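PDB 2V1M: glutathione peroxidase from Schistosoma mansoni, which catalyses the reduction of hydrogen peroxide to water by glutathione, which is oxidised to glutathione disulfide. Local coordinates for residues Ile36-Cys41 against Asn128-Asn133; Ala45-Tyr50 against Thr91-Val96; Leu68-Asn73 against Ser102-Asn107; Gly31-Ile36 against Val139-Gln144. All coordinates share one frame; numbering follows the deposited sequence. Where two conformers were deposited one is given.

Contact 1 of 4, residues Ile36-Cys41 against Asn128-Asn133. With SO4 (sulfate ion), chain B; SO4 (sulfate ion), chain C.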
loop_
_atom_site.group_PDB
_atom_site.type_symbol
_atom_site.label_atom_id
_atom_site.label_comp_id
_atom_site.label_asym_id
_atom_site.label_seq_id
_atom_site.Cartn_x
_atom_site.Cartn_y
_atom_site.Cartn_z
ATOM N N ILE A 36 -1.701 1.678 2.423
ATOM C CA ILE A 36 -0.666 0.769 1.961
ATOM C C ILE A 36 -1.323 -0.350 1.167
ATOM O O ILE A 36 -2.211 -1.079 1.714
ATOM C CB ILE A 36 0.168 0.227 3.162
ATOM C CG1 ILE A 36 0.762 1.418 3.940
ATOM C CG2 ILE A 36 1.227 -0.726 2.613
ATOM C CD1 ILE A 36 1.624 1.024 5.134
ATOM N N VAL A 37 -0.911 -0.489 -0.085
ATOM C CA VAL A 37 -1.606 -1.374 -1.034
ATOM C C VAL A 37 -0.588 -2.298 -1.661
ATOM O O VAL A 37 0.453 -1.845 -2.138
ATOM C CB VAL A 37 -2.286 -0.502 -2.144
ATOM C CG1 VAL A 37 -3.149 -1.411 -3.057
ATOM C CG2 VAL A 37 -3.095 0.602 -1.538
ATOM N N ASN A 38 -0.850 -3.620 -1.672
ATOM C CA ASN A 38 -0.028 -4.541 -2.464
ATOM C C ASN A 38 -0.613 -4.592 -3.866
ATOM O O ASN A 38 -1.826 -4.685 -4.015
ATOM C CB ASN A 38 0.073 -5.920 -1.814
ATOM C CG ASN A 38 -1.293 -6.625 -1.660
ATOM O OD1 ASN A 38 -2.178 -6.140 -0.936
ATOM N ND2 ASN A 38 -1.442 -7.788 -2.305
ATOM N N VAL A 39 0.256 -4.477 -4.885
ATOM C CA VAL A 39 -0.207 -4.261 -6.241
ATOM C C VAL A 39 0.335 -5.328 -7.178
ATOM O O VAL A 39 1.249 -6.098 -6.856
ATOM C CB VAL A 39 0.165 -2.822 -6.732
ATOM C CG1 VAL A 39 -0.507 -1.776 -5.863
ATOM C CG2 VAL A 39 1.687 -2.621 -6.759
ATOM N N ALA A 40 -0.274 -5.365 -8.378
ATOM C CA ALA A 40 0.136 -6.244 -9.470
ATOM C C ALA A 40 -0.351 -5.620 -10.767
ATOM O O ALA A 40 -1.472 -5.069 -10.817
ATOM C CB ALA A 40 -0.464 -7.639 -9.315
ATOM N N CYS A 41 0.435 -5.763 -11.834
ATOM C CA CYS A 41 0.051 -5.165 -13.110
ATOM C C CYS A 41 -0.862 -6.019 -13.965
ATOM O O CYS A 41 -1.459 -5.478 -14.923
ATOM C CB CYS A 41 1.290 -4.831 -13.954
ATOM S SG CYS A 41 2.376 -3.541 -13.280
ATOM N N ASN A 128 -5.896 -14.859 8.158
ATOM C CA ASN A 128 -5.098 -13.648 8.211
ATOM C C ASN A 128 -4.169 -13.367 7.026
ATOM O O ASN A 128 -3.728 -12.223 6.857
ATOM C CB ASN A 128 -4.300 -13.547 9.513
ATOM C CG ASN A 128 -4.101 -12.098 9.932
ATOM O OD1 ASN A 128 -4.946 -11.248 9.615
ATOM N ND2 ASN A 128 -3.046 -11.801 10.653
ATOM N N ASN A 129 -3.722 -14.372 6.273
ATOM C CA ASN A 129 -2.873 -14.082 5.109
ATOM C C ASN A 129 -3.585 -13.095 4.186
ATOM O O ASN A 129 -4.799 -13.075 4.070
ATOM C CB ASN A 129 -2.601 -15.361 4.283
ATOM C CG ASN A 129 -1.429 -16.171 4.817
ATOM O OD1 ASN A 129 -0.942 -15.923 5.927
ATOM N ND2 ASN A 129 -0.944 -17.117 4.013
ATOM N N ILE A 130 -2.803 -12.318 3.457
ATOM C CA ILE A 130 -3.298 -11.466 2.370
ATOM C C ILE A 130 -3.923 -12.402 1.323
ATOM O O ILE A 130 -3.319 -13.424 0.947
ATOM C CB ILE A 130 -2.164 -10.624 1.755
ATOM C CG1 ILE A 130 -1.413 -9.799 2.806
ATOM C CG2 ILE A 130 -2.682 -9.772 0.601
ATOM C CD1 ILE A 130 -2.310 -8.883 3.641
ATOM N N LYS A 131 -5.118 -12.053 0.858
ATOM C CA LYS A 131 -5.857 -12.992 0.034
ATOM C C LYS A 131 -5.635 -12.869 -1.460
ATOM O O LYS A 131 -5.759 -13.867 -2.180
ATOM C CB LYS A 131 -7.332 -12.890 0.320
ATOM C CG LYS A 131 -7.694 -13.427 1.680
ATOM C CD LYS A 131 -9.149 -13.085 2.003
ATOM C CE LYS A 131 -9.646 -13.716 3.290
ATOM N NZ LYS A 131 -8.813 -13.369 4.461
ATOM N N TRP A 132 -5.301 -11.679 -1.947
ATOM C CA TRP A 132 -5.013 -11.495 -3.368
ATOM C C TRP A 132 -4.320 -10.138 -3.529
ATOM O O TRP A 132 -4.073 -9.421 -2.543
ATOM C CB TRP A 132 -6.299 -11.617 -4.247
ATOM C CG TRP A 132 -5.995 -12.021 -5.656
ATOM C CD1 TRP A 132 -6.166 -11.271 -6.790
ATOM C CD2 TRP A 132 -5.411 -13.261 -6.086
ATOM N NE1 TRP A 132 -5.728 -11.977 -7.896
ATOM C CE2 TRP A 132 -5.251 -13.192 -7.490
ATOM C CE3 TRP A 132 -5.021 -14.452 -5.422
ATOM C CZ2 TRP A 132 -4.731 -14.262 -8.247
ATOM C CZ3 TRP A 132 -4.509 -15.519 -6.184
ATOM C CH2 TRP A 132 -4.369 -15.402 -7.583
ATOM N N ASN A 133 -4.017 -9.784 -4.775
ATOM C CA ASN A 133 -3.538 -8.431 -5.067
ATOM C C ASN A 133 -4.565 -7.388 -4.619
ATOM O O ASN A 133 -5.774 -7.611 -4.653
ATOM C CB ASN A 133 -3.251 -8.307 -6.556
ATOM C CG ASN A 133 -2.390 -9.431 -7.071
ATOM O OD1 ASN A 133 -1.248 -9.625 -6.625
ATOM N ND2 ASN A 133 -2.951 -10.213 -7.997
HETATM S S SO4 B . -9.078 -9.653 3.936
HETATM O O1 SO4 B . -8.187 -10.709 4.524
HETATM O O2 SO4 B . -10.469 -10.060 4.228
HETATM O O3 SO4 B . -8.743 -8.381 4.610
HETATM O O4 SO4 B . -8.903 -9.598 2.486
HETATM S S SO4 C . -5.494 -17.182 11.281
HETATM O O1 SO4 C . -5.797 -18.610 11.435
HETATM O O2 SO4 C . -6.756 -16.448 11.457
HETATM O O3 SO4 C . -4.540 -16.826 12.336
HETATM O O4 SO4 C . -4.937 -16.888 9.958
HETATM O O HOH W 1 -0.047 -7.853 -4.868
#

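Contact 2 of 4, residues Ala45-Tyr50 against Thr91-Val96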
loop_
_atom_site.group_PDB
_atom_site.type_symbol
_atom_site.label_atom_id
_atom_site.label_comp_id
_atom_site.label_asym_id
_atom_site.label_seq_id
_atom_site.Cartn_x
_atom_site.Cartn_y
_atom_site.Cartn_z
ATOM N N ALA A 45 -8.472 -6.271 -11.982
ATOM C CA ALA A 45 -8.783 -5.066 -11.234
ATOM C C ALA A 45 -7.597 -4.093 -11.168
ATOM O O ALA A 45 -7.663 -3.087 -10.447
ATOM C CB ALA A 45 -9.299 -5.422 -9.819
ATOM N N THR A 46 -6.535 -4.360 -11.909
ATOM C CA THR A 46 -5.381 -3.459 -11.923
ATOM C C THR A 46 -5.801 -2.060 -12.324
ATOM O O THR A 46 -5.439 -1.062 -11.670
ATOM C CB THR A 46 -4.288 -4.035 -12.848
ATOM O OG1 THR A 46 -3.774 -5.254 -12.285
ATOM C CG2 THR A 46 -3.160 -3.011 -13.060
ATOM N N ASP A 47 -6.519 -1.946 -13.445
ATOM C CA ASP A 47 -6.908 -0.611 -13.930
ATOM C C ASP A 47 -7.730 0.153 -12.910
ATOM O O ASP A 47 -7.424 1.315 -12.606
ATOM C CB ASP A 47 -7.700 -0.716 -15.250
ATOM C CG ASP A 47 -6.868 -1.143 -16.444
ATOM O OD1 ASP A 47 -5.616 -1.056 -16.460
ATOM O OD2 ASP A 47 -7.528 -1.592 -17.418
ATOM N N LYS A 48 -8.783 -0.465 -12.381
ATOM C CA LYS A 48 -9.669 0.283 -11.487
ATOM C C LYS A 48 -8.944 0.711 -10.208
ATOM O O LYS A 48 -9.137 1.828 -9.712
ATOM C CB LYS A 48 -10.978 -0.441 -11.219
ATOM C CG LYS A 48 -10.965 -1.709 -10.453
ATOM C CD LYS A 48 -12.397 -2.267 -10.512
ATOM C CE LYS A 48 -12.453 -3.636 -9.922
ATOM N NZ LYS A 48 -13.836 -4.181 -9.984
ATOM N N ASN A 49 -8.109 -0.198 -9.678
ATOM C CA ASN A 49 -7.370 0.173 -8.447
ATOM C C ASN A 49 -6.400 1.323 -8.720
ATOM O O ASN A 49 -6.383 2.310 -7.967
ATOM C CB ASN A 49 -6.636 -1.014 -7.831
ATOM C CG ASN A 49 -7.555 -1.837 -6.971
ATOM O OD1 ASN A 49 -7.703 -1.565 -5.769
ATOM N ND2 ASN A 49 -8.172 -2.848 -7.564
ATOM N N TYR A 50 -5.552 1.195 -9.757
ATOM C CA TYR A 50 -4.592 2.282 -10.018
ATOM C C TYR A 50 -5.295 3.593 -10.363
ATOM O O TYR A 50 -4.871 4.653 -9.918
ATOM C CB TYR A 50 -3.643 1.872 -11.141
ATOM C CG TYR A 50 -2.411 1.154 -10.609
ATOM C CD1 TYR A 50 -1.321 1.844 -10.057
ATOM C CD2 TYR A 50 -2.351 -0.248 -10.670
ATOM C CE1 TYR A 50 -0.216 1.147 -9.569
ATOM C CE2 TYR A 50 -1.246 -0.961 -10.161
ATOM C CZ TYR A 50 -0.182 -0.253 -9.612
ATOM O OH TYR A 50 0.863 -0.973 -9.113
ATOM N N THR A 91 3.386 4.398 -14.577
ATOM C CA THR A 91 3.542 5.835 -14.796
ATOM C C THR A 91 2.970 6.223 -16.142
ATOM O O THR A 91 2.256 7.241 -16.224
ATOM C CB THR A 91 4.980 6.296 -14.597
ATOM O OG1 THR A 91 5.838 5.703 -15.524
ATOM C CG2 THR A 91 5.493 5.946 -13.306
ATOM N N GLU A 92 3.253 5.468 -17.199
ATOM C CA GLU A 92 2.756 5.820 -18.507
ATOM C C GLU A 92 1.266 5.581 -18.651
ATOM O O GLU A 92 0.593 6.364 -19.367
ATOM C CB GLU A 92 3.557 5.111 -19.603
ATOM C CG GLU A 92 5.016 5.614 -19.627
ATOM C CD GLU A 92 5.826 5.137 -20.801
ATOM O OE1 GLU A 92 5.328 4.351 -21.612
ATOM O OE2 GLU A 92 6.993 5.557 -20.889
ATOM N N LYS A 93 0.728 4.539 -18.026
ATOM C CA LYS A 93 -0.680 4.227 -18.220
ATOM C C LYS A 93 -1.580 5.048 -17.314
ATOM O O LYS A 93 -2.672 5.460 -17.713
ATOM C CB LYS A 93 -0.975 2.735 -18.040
ATOM C CG LYS A 93 -2.384 2.347 -18.461
ATOM C CD LYS A 93 -2.623 0.848 -18.502
ATOM C CE LYS A 93 -4.058 0.617 -18.992
ATOM N NZ LYS A 93 -4.371 -0.842 -19.090
ATOM N N TYR A 94 -1.159 5.246 -16.061
ATOM C CA TYR A 94 -2.048 5.858 -15.062
ATOM C C TYR A 94 -1.542 7.208 -14.577
ATOM O O TYR A 94 -2.253 7.914 -13.848
ATOM C CB TYR A 94 -2.239 4.934 -13.852
ATOM C CG TYR A 94 -2.617 3.528 -14.225
ATOM C CD1 TYR A 94 -3.830 3.227 -14.812
ATOM C CD2 TYR A 94 -1.739 2.480 -13.929
ATOM C CE1 TYR A 94 -4.147 1.900 -15.157
ATOM C CE2 TYR A 94 -2.028 1.177 -14.236
ATOM C CZ TYR A 94 -3.213 0.886 -14.854
ATOM O OH TYR A 94 -3.470 -0.434 -15.120
ATOM N N GLY A 95 -0.308 7.567 -14.900
ATOM C CA GLY A 95 0.264 8.800 -14.360
ATOM C C GLY A 95 0.419 8.757 -12.831
ATOM O O GLY A 95 0.260 9.775 -12.158
ATOM N N VAL A 96 0.802 7.580 -12.299
ATOM C CA VAL A 96 0.949 7.436 -10.868
ATOM C C VAL A 96 1.915 8.491 -10.299
ATOM O O VAL A 96 3.087 8.566 -10.728
ATOM C CB VAL A 96 1.488 6.039 -10.527
ATOM C CG1 VAL A 96 1.930 5.952 -9.069
ATOM C CG2 VAL A 96 0.415 4.992 -10.831
#

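Contact 3 of 4, residues Leu68-Asn73 against Ser102-Asn107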
loop_
_atom_site.group_PDB
_atom_site.type_symbol
_atom_site.label_atom_id
_atom_site.label_comp_id
_atom_site.label_asym_id
_atom_site.label_seq_id
_atom_site.Cartn_x
_atom_site.Cartn_y
_atom_site.Cartn_z
ATOM N N LEU A 68 1.093 4.201 -0.562
ATOM C CA LEU A 68 2.317 3.421 -0.731
ATOM C C LEU A 68 1.925 2.132 -1.441
ATOM O O LEU A 68 1.086 1.383 -0.922
ATOM C CB LEU A 68 2.967 3.074 0.612
ATOM C CG LEU A 68 3.580 4.175 1.451
ATOM C CD1 LEU A 68 2.633 5.136 1.997
ATOM C CD2 LEU A 68 4.396 3.500 2.549
ATOM N N ALA A 69 2.547 1.858 -2.587
ATOM C CA ALA A 69 2.195 0.676 -3.405
ATOM C C ALA A 69 3.383 -0.274 -3.480
ATOM O O ALA A 69 4.474 0.094 -3.968
ATOM C CB ALA A 69 1.778 1.108 -4.796
ATOM N N PHE A 70 3.152 -1.505 -3.006
ATOM C CA PHE A 70 4.151 -2.570 -2.948
ATOM C C PHE A 70 3.826 -3.657 -3.964
ATOM O O PHE A 70 2.893 -4.431 -3.759
ATOM C CB PHE A 70 4.205 -3.169 -1.538
ATOM C CG PHE A 70 4.852 -2.221 -0.552
ATOM C CD1 PHE A 70 6.235 -2.215 -0.398
ATOM C CD2 PHE A 70 4.067 -1.325 0.176
ATOM C CE1 PHE A 70 6.857 -1.319 0.453
ATOM C CE2 PHE A 70 4.683 -0.423 1.043
ATOM C CZ PHE A 70 6.077 -0.413 1.177
ATOM N N PRO A 71 4.597 -3.744 -5.052
ATOM C CA PRO A 71 4.395 -4.860 -5.998
ATOM C C PRO A 71 4.659 -6.186 -5.296
ATOM O O PRO A 71 5.543 -6.305 -4.453
ATOM C CB PRO A 71 5.453 -4.605 -7.085
ATOM C CG PRO A 71 5.709 -3.066 -7.001
ATOM C CD PRO A 71 5.679 -2.830 -5.512
ATOM N N CYS A 72 3.901 -7.205 -5.717
ATOM C CA CYS A 72 4.047 -8.539 -5.112
ATOM C C CYS A 72 3.585 -9.558 -6.137
ATOM O O CYS A 72 2.509 -9.402 -6.727
ATOM C CB CYS A 72 3.165 -8.619 -3.832
ATOM S SG CYS A 72 3.136 -10.264 -3.094
ATOM N N ASN A 73 4.419 -10.593 -6.355
ATOM C CA ASN A 73 4.155 -11.627 -7.342
ATOM C C ASN A 73 3.661 -12.953 -6.711
ATOM O O ASN A 73 3.830 -14.013 -7.331
ATOM C CB ASN A 73 5.398 -11.890 -8.213
ATOM C CG ASN A 73 5.044 -12.648 -9.483
ATOM O OD1 ASN A 73 3.981 -12.451 -10.069
ATOM N ND2 ASN A 73 5.934 -13.516 -9.924
ATOM N N SER A 102 9.830 -1.315 -4.528
ATOM C CA SER A 102 10.286 -2.554 -5.100
ATOM C C SER A 102 9.431 -3.741 -4.624
ATOM O O SER A 102 8.747 -3.714 -3.589
ATOM C CB SER A 102 11.772 -2.791 -4.752
ATOM O OG SER A 102 12.630 -1.935 -5.488
ATOM N N LYS A 103 9.498 -4.798 -5.428
ATOM C CA LYS A 103 8.681 -5.997 -5.201
ATOM C C LYS A 103 9.090 -6.686 -3.896
ATOM O O LYS A 103 10.289 -6.798 -3.547
ATOM C CB LYS A 103 8.806 -6.892 -6.438
ATOM C CG LYS A 103 7.889 -8.115 -6.467
ATOM C CD LYS A 103 8.244 -9.074 -7.591
ATOM C CE LYS A 103 8.123 -8.408 -8.962
ATOM N NZ LYS A 103 8.355 -9.397 -10.056
ATOM N N ILE A 104 8.073 -7.153 -3.163
ATOM C CA ILE A 104 8.221 -7.856 -1.904
ATOM C C ILE A 104 7.270 -9.039 -1.868
ATOM O O ILE A 104 6.379 -9.211 -2.728
ATOM C CB ILE A 104 7.923 -6.934 -0.710
ATOM C CG1 ILE A 104 6.491 -6.388 -0.771
ATOM C CG2 ILE A 104 9.002 -5.820 -0.609
ATOM C CD1 ILE A 104 5.992 -5.788 0.556
ATOM N N LYS A 105 7.423 -9.840 -0.823
ATOM C CA LYS A 105 6.400 -10.834 -0.430
ATOM C C LYS A 105 5.587 -10.232 0.726
ATOM O O LYS A 105 6.101 -9.461 1.562
ATOM C CB LYS A 105 7.054 -12.141 -0.009
ATOM C CG LYS A 105 7.650 -12.852 -1.238
ATOM C CD LYS A 105 8.456 -14.085 -0.819
ATOM C CE LYS A 105 8.901 -14.819 -2.079
ATOM N NZ LYS A 105 9.493 -16.133 -1.752
ATOM N N VAL A 106 4.314 -10.614 0.751
ATOM C CA VAL A 106 3.373 -10.196 1.809
ATOM C C VAL A 106 2.917 -11.347 2.712
ATOM O O VAL A 106 2.432 -11.084 3.810
ATOM C CB VAL A 106 2.157 -9.437 1.238
ATOM C CG1 VAL A 106 2.610 -8.229 0.418
ATOM C CG2 VAL A 106 1.260 -10.369 0.403
ATOM N N ASN A 107 3.091 -12.591 2.240
ATOM C CA ASN A 107 2.761 -13.791 2.996
ATOM C C ASN A 107 3.978 -14.690 3.151
ATOM O O ASN A 107 4.914 -14.630 2.361
ATOM C CB ASN A 107 1.633 -14.590 2.338
ATOM C CG ASN A 107 0.289 -13.910 2.410
ATOM O OD1 ASN A 107 -0.042 -13.190 3.362
ATOM N ND2 ASN A 107 -0.514 -14.150 1.405
HETATM O O HOH W 2 6.646 -11.151 -4.742
HETATM O O HOH W 3 8.949 -12.172 -9.400
#

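Contact 4 of 4, residues Gly31-Ile36 against Val139-Gln144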
loop_
_atom_site.group_PDB
_atom_site.type_symbol
_atom_site.label_atom_id
_atom_site.label_comp_id
_atom_site.label_asym_id
_atom_site.label_seq_id
_atom_site.Cartn_x
_atom_site.Cartn_y
_atom_site.Cartn_z
ATOM N N GLY A 31 3.299 11.474 10.811
ATOM C CA GLY A 31 2.336 12.562 10.810
ATOM C C GLY A 31 1.357 12.563 9.645
ATOM O O GLY A 31 0.468 13.408 9.632
ATOM N N HIS A 32 1.516 11.642 8.698
ATOM C CA HIS A 32 0.619 11.522 7.532
ATOM C C HIS A 32 -0.204 10.262 7.622
ATOM O O HIS A 32 0.242 9.258 8.160
ATOM C CB HIS A 32 1.461 11.550 6.248
ATOM C CG HIS A 32 2.049 12.920 5.997
ATOM N ND1 HIS A 32 3.285 13.142 5.419
ATOM C CD2 HIS A 32 1.551 14.155 6.278
ATOM C CE1 HIS A 32 3.519 14.444 5.362
ATOM N NE2 HIS A 32 2.478 15.082 5.865
ATOM N N VAL A 33 -1.421 10.318 7.099
ATOM C CA VAL A 33 -2.232 9.105 6.974
ATOM C C VAL A 33 -1.710 8.329 5.780
ATOM O O VAL A 33 -1.476 8.930 4.728
ATOM C CB VAL A 33 -3.729 9.480 6.790
ATOM C CG1 VAL A 33 -4.588 8.261 6.454
ATOM C CG2 VAL A 33 -4.247 10.196 8.015
ATOM N N CYS A 34 -1.536 7.001 5.934
ATOM C CA CYS A 34 -1.029 6.198 4.845
ATOM C C CYS A 34 -2.017 5.128 4.442
ATOM O O CYS A 34 -2.660 4.496 5.299
ATOM C CB CYS A 34 0.312 5.520 5.206
ATOM S SG CYS A 34 1.636 6.673 5.615
ATOM N N LEU A 35 -2.112 4.908 3.134
ATOM C CA LEU A 35 -2.882 3.806 2.581
ATOM C C LEU A 35 -1.884 2.891 1.884
ATOM O O LEU A 35 -1.229 3.322 0.924
ATOM C CB LEU A 35 -3.952 4.305 1.603
ATOM C CG LEU A 35 -4.904 3.184 1.129
ATOM C CD1 LEU A 35 -5.784 2.649 2.289
ATOM C CD2 LEU A 35 -5.748 3.706 -0.033
ATOM N N ILE A 36 -1.701 1.678 2.423
ATOM C CA ILE A 36 -0.666 0.769 1.961
ATOM C C ILE A 36 -1.323 -0.350 1.167
ATOM O O ILE A 36 -2.211 -1.079 1.714
ATOM C CB ILE A 36 0.168 0.227 3.162
ATOM C CG1 ILE A 36 0.762 1.418 3.940
ATOM C CG2 ILE A 36 1.227 -0.726 2.613
ATOM C CD1 ILE A 36 1.624 1.024 5.134
ATOM N N VAL A 139 -3.451 3.436 7.807
ATOM C CA VAL A 139 -2.524 3.739 8.903
ATOM C C VAL A 139 -2.726 5.200 9.285
ATOM O O VAL A 139 -2.712 6.107 8.424
ATOM C CB VAL A 139 -1.092 3.476 8.440
ATOM C CG1 VAL A 139 -0.066 3.832 9.555
ATOM C CG2 VAL A 139 -0.893 2.046 7.958
ATOM N N ASP A 140 -2.910 5.439 10.589
ATOM C CA ASP A 140 -3.163 6.789 11.066
ATOM C C ASP A 140 -1.872 7.649 11.116
ATOM O O ASP A 140 -0.769 7.207 10.762
ATOM C CB ASP A 140 -3.914 6.715 12.412
ATOM C CG ASP A 140 -3.043 6.294 13.605
ATOM O OD1 ASP A 140 -1.799 6.214 13.489
ATOM O OD2 ASP A 140 -3.682 6.043 14.655
ATOM N N ARG A 141 -2.067 8.902 11.539
ATOM C CA ARG A 141 -0.959 9.869 11.589
ATOM C C ARG A 141 0.118 9.533 12.625
ATOM O O ARG A 141 1.161 10.205 12.623
ATOM C CB ARG A 141 -1.479 11.259 11.862
ATOM C CG ARG A 141 -2.319 11.865 10.700
ATOM C CD ARG A 141 -2.711 13.288 11.017
ATOM N NE ARG A 141 -3.584 13.971 10.052
ATOM C CZ ARG A 141 -3.166 14.597 8.955
ATOM N NH1 ARG A 141 -1.902 14.537 8.568
ATOM N NH2 ARG A 141 -4.023 15.284 8.194
ATOM N N GLN A 142 -0.144 8.537 13.485
ATOM C CA GLN A 142 0.834 8.017 14.446
ATOM C C GLN A 142 1.398 6.668 14.019
ATOM O O GLN A 142 2.061 5.980 14.804
ATOM C CB GLN A 142 0.230 7.953 15.871
ATOM C CG GLN A 142 -0.028 9.316 16.453
ATOM C CD GLN A 142 -1.252 10.008 15.883
ATOM O OE1 GLN A 142 -2.326 9.414 15.770
ATOM N NE2 GLN A 142 -1.093 11.276 15.545
ATOM N N GLY A 143 1.169 6.267 12.772
ATOM C CA GLY A 143 1.811 5.083 12.233
ATOM C C GLY A 143 1.158 3.769 12.663
ATOM O O GLY A 143 1.763 2.703 12.518
ATOM N N GLN A 144 -0.080 3.855 13.165
ATOM C CA GLN A 144 -0.811 2.680 13.673
ATOM C C GLN A 144 -1.762 2.168 12.591
ATOM O O GLN A 144 -2.632 2.915 12.123
ATOM C CB GLN A 144 -1.616 3.059 14.915
ATOM C CG GLN A 144 -0.770 3.769 15.971
ATOM C CD GLN A 144 0.350 2.891 16.464
ATOM O OE1 GLN A 144 0.093 1.851 17.069
ATOM N NE2 GLN A 144 1.590 3.271 16.201
HETATM O O HOH W 4 1.841 7.730 9.830
#

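Contact 1 of 4, residues Ile36-Cys41 against Asn128-Asn133
Asn38 reaches out from the end of its strand and gives an N-H of its ND2 to Trp132 O, 3.1 Å away. The bond is nearly straight (166°) and lies in the plane of the Asn38 amide. The second donor direction of ND2 is taken by a water at 2.9 Å, which in turn donates to Asn133 OD1 at 2.8 Å and more weakly to Val39 O, so one solvent molecule ties both segments together. Ile130 packs alongside, its CG2 3.7 Å from Asn38 ND2. Farther on, the Ala40 methyl leans on the Asn133 carboxamide, with CB 3.4 Å from Asn133 OD1.

On the other side of the amide, Asn38 OD1 takes a weak bond from Ser135 N. The other end of the Asn133 amide, ND2, bonds to the oxidised cysteine at position 43, the active-site position by similarity, so the contact borders that site.

Strand 33-39 runs here between strands 65-71 and 136-139. Segment 128-133 leads toward the latter, while Tyr115 of helix 113-121 touches Asn38.

Contact 2 of 4, residues Ala45-Tyr50 against Thr91-Val96
Tyr50 and Tyr94 bring the two backbones closest, CA to CA 6.7 Å, where the first turn of helix 46-60 passes the C-terminal end of helix 83-94. The Tyr50 CB stands over the centre of the Tyr94 ring in a CH-pi contact, 3.5 Å from the centroid, while Lys93 CG lies off-centre on the opposite face. The two tyrosine rings are almost parallel, 4° apart, but slid so far that they barely overlap. Val96 CG2 then packs against Tyr50 CD1 at 3.7 Å.

At the phenol tip, Tyr94 OH donates to Asp47 OD1 over a short 2.6 Å, meeting its anti lone pair near the ring plane. Lys93 stretches out fully and brings NZ to the same oxygen, 2.9 Å from Asp47 OD1, on the syn side. Two donors thus grip one carboxylate oxygen, which probably steadies its negative charge. The Thr46 methyl CG2 also touches Tyr94 OH, at 3.3 Å, while Thr46 OG1 is hydrogen-bonded to Ala40 O. Gly95, with positive phi, is the first residue to leave the helical conformation, and Val96 follows it onto Tyr50.

Ala45 holds the N-cap position of helix 46-60, and its N bonds to the oxidised cysteine at position 43. A probable redox residue just ahead of the helix that follows a central strand is the arrangement of the thioredoxin fold, to which glutathione peroxidases belong.

Contact 3 of 4, residues Leu68-Asn73 against Ser102-Asn107
Ser102 meets Pro71 first, its carbonyl O lying 3.7 Å from Pro71 CD. At Lys103 the backbones come nearest, and the Lys103 CA-H points at Pro71 O, with CA and O 3.2 Å apart. The lysine side chain runs past Pro71, its CD touching Asn73 CB, and then bends at chi3 (-60°). That turn carries NZ to Glu79 O and Trp81 O, and to a water that Asn73 ND2 also approaches weakly.

Ile104 makes the direct backbone bond, its N donating to Pro71 O at 3.0 Å, nearly along the C=O axis. Its CG1 takes the crowded position between backbone N and carbonyl carbon (chi1 60°), from which CD1 reaches Phe70 CD1 at 3.7 Å. The Ile104 carbonyl turns to the same side as its N-H, toward 68-73: Cys72 CA points a C-H at Ile104 O, and a water bridges that oxygen to Asn73 N. Two residues on, Val106 CG2 rests on Cys72 SG, 4.0 Å away. Gln74 OE1 accepts from both Val106 N and Asn107 N, which holds the end of 102-107 beside the residue that follows 68-73.

Segment 102-107 follows strand 99-100, which pairs with 65-71 at the edge of the sheet. Phe70 stacks on Phe101 and touches Leu114 of helix 113-121; Ile104 and Val106 lie against Tyr115 of that helix, whereas Pro71 packs on Ile86 of helix 83-94.

Contact 4 of 4, residues Gly31-Ile36 against Val139-Gln144
Cys34 and Val139 form an antiparallel hydrogen-bonded pair in the mixed sheet of the thioredoxin fold, with Cys34 N to Val139 O at 2.9 Å and Val139 N to Cys34 O at 2.8 Å. Their CB atoms stand together on one face, where Ile36 CD1 also meets Val139 CG2.

Beyond the pair the chain bends away in the turn of hairpin 136-149, and Arg141 takes over. Its CB lies beside Gly31 O. CG comes to 3.4 Å from Gly31 O while touching Val33 CG2 on its other flank, and CD keeps beside the same carbonyl. The chain is extended from CG to NE, then chi4 (-84°) swings the guanidinium so that NH1 returns to Gly31 O at 2.8 Å, in the planes of both the guanidinium and the carbonyl. NH2 goes on to Leu166 O and Lys63 O, so this one cation holds three backbone carbonyls. Arg141 O is in turn met weakly by Gly31 N.

The loop itself is a type I turn from Asp140 to Gly143. Gln142 N to Asp140 OD1 closes an Asx turn, and Gln144 N adds a second bond to that oxygen; each N is 2.9 Å from Asp140 OD1, and they come from opposite faces of the carboxylate plane.

In the fold
Strand 33-39 joins contacts 4 and 1, which share Ile36 yet lie about 18 Å apart between centres, on opposite sides of the middle of the chain. Contact 3 sits on the neighbouring strand 65-71, about 8 Å from contact 1 between centres, and sheet bonds such as Val37 O to Phe70 N connect them. Contact 2 joins helix 46-60 to helix 83-94. Its centre is about 15 Å from that of contact 1, and Val39 CG2 packs on Tyr50 OH between them. Along the chain, contact 4 encloses contact 1, which encloses contacts 2 and 3, whose segments alternate. Contacts 1 and 2 both border the oxidised cysteine at position 43, so the probable active site lies where strand 33-39 passes into helix 46-60.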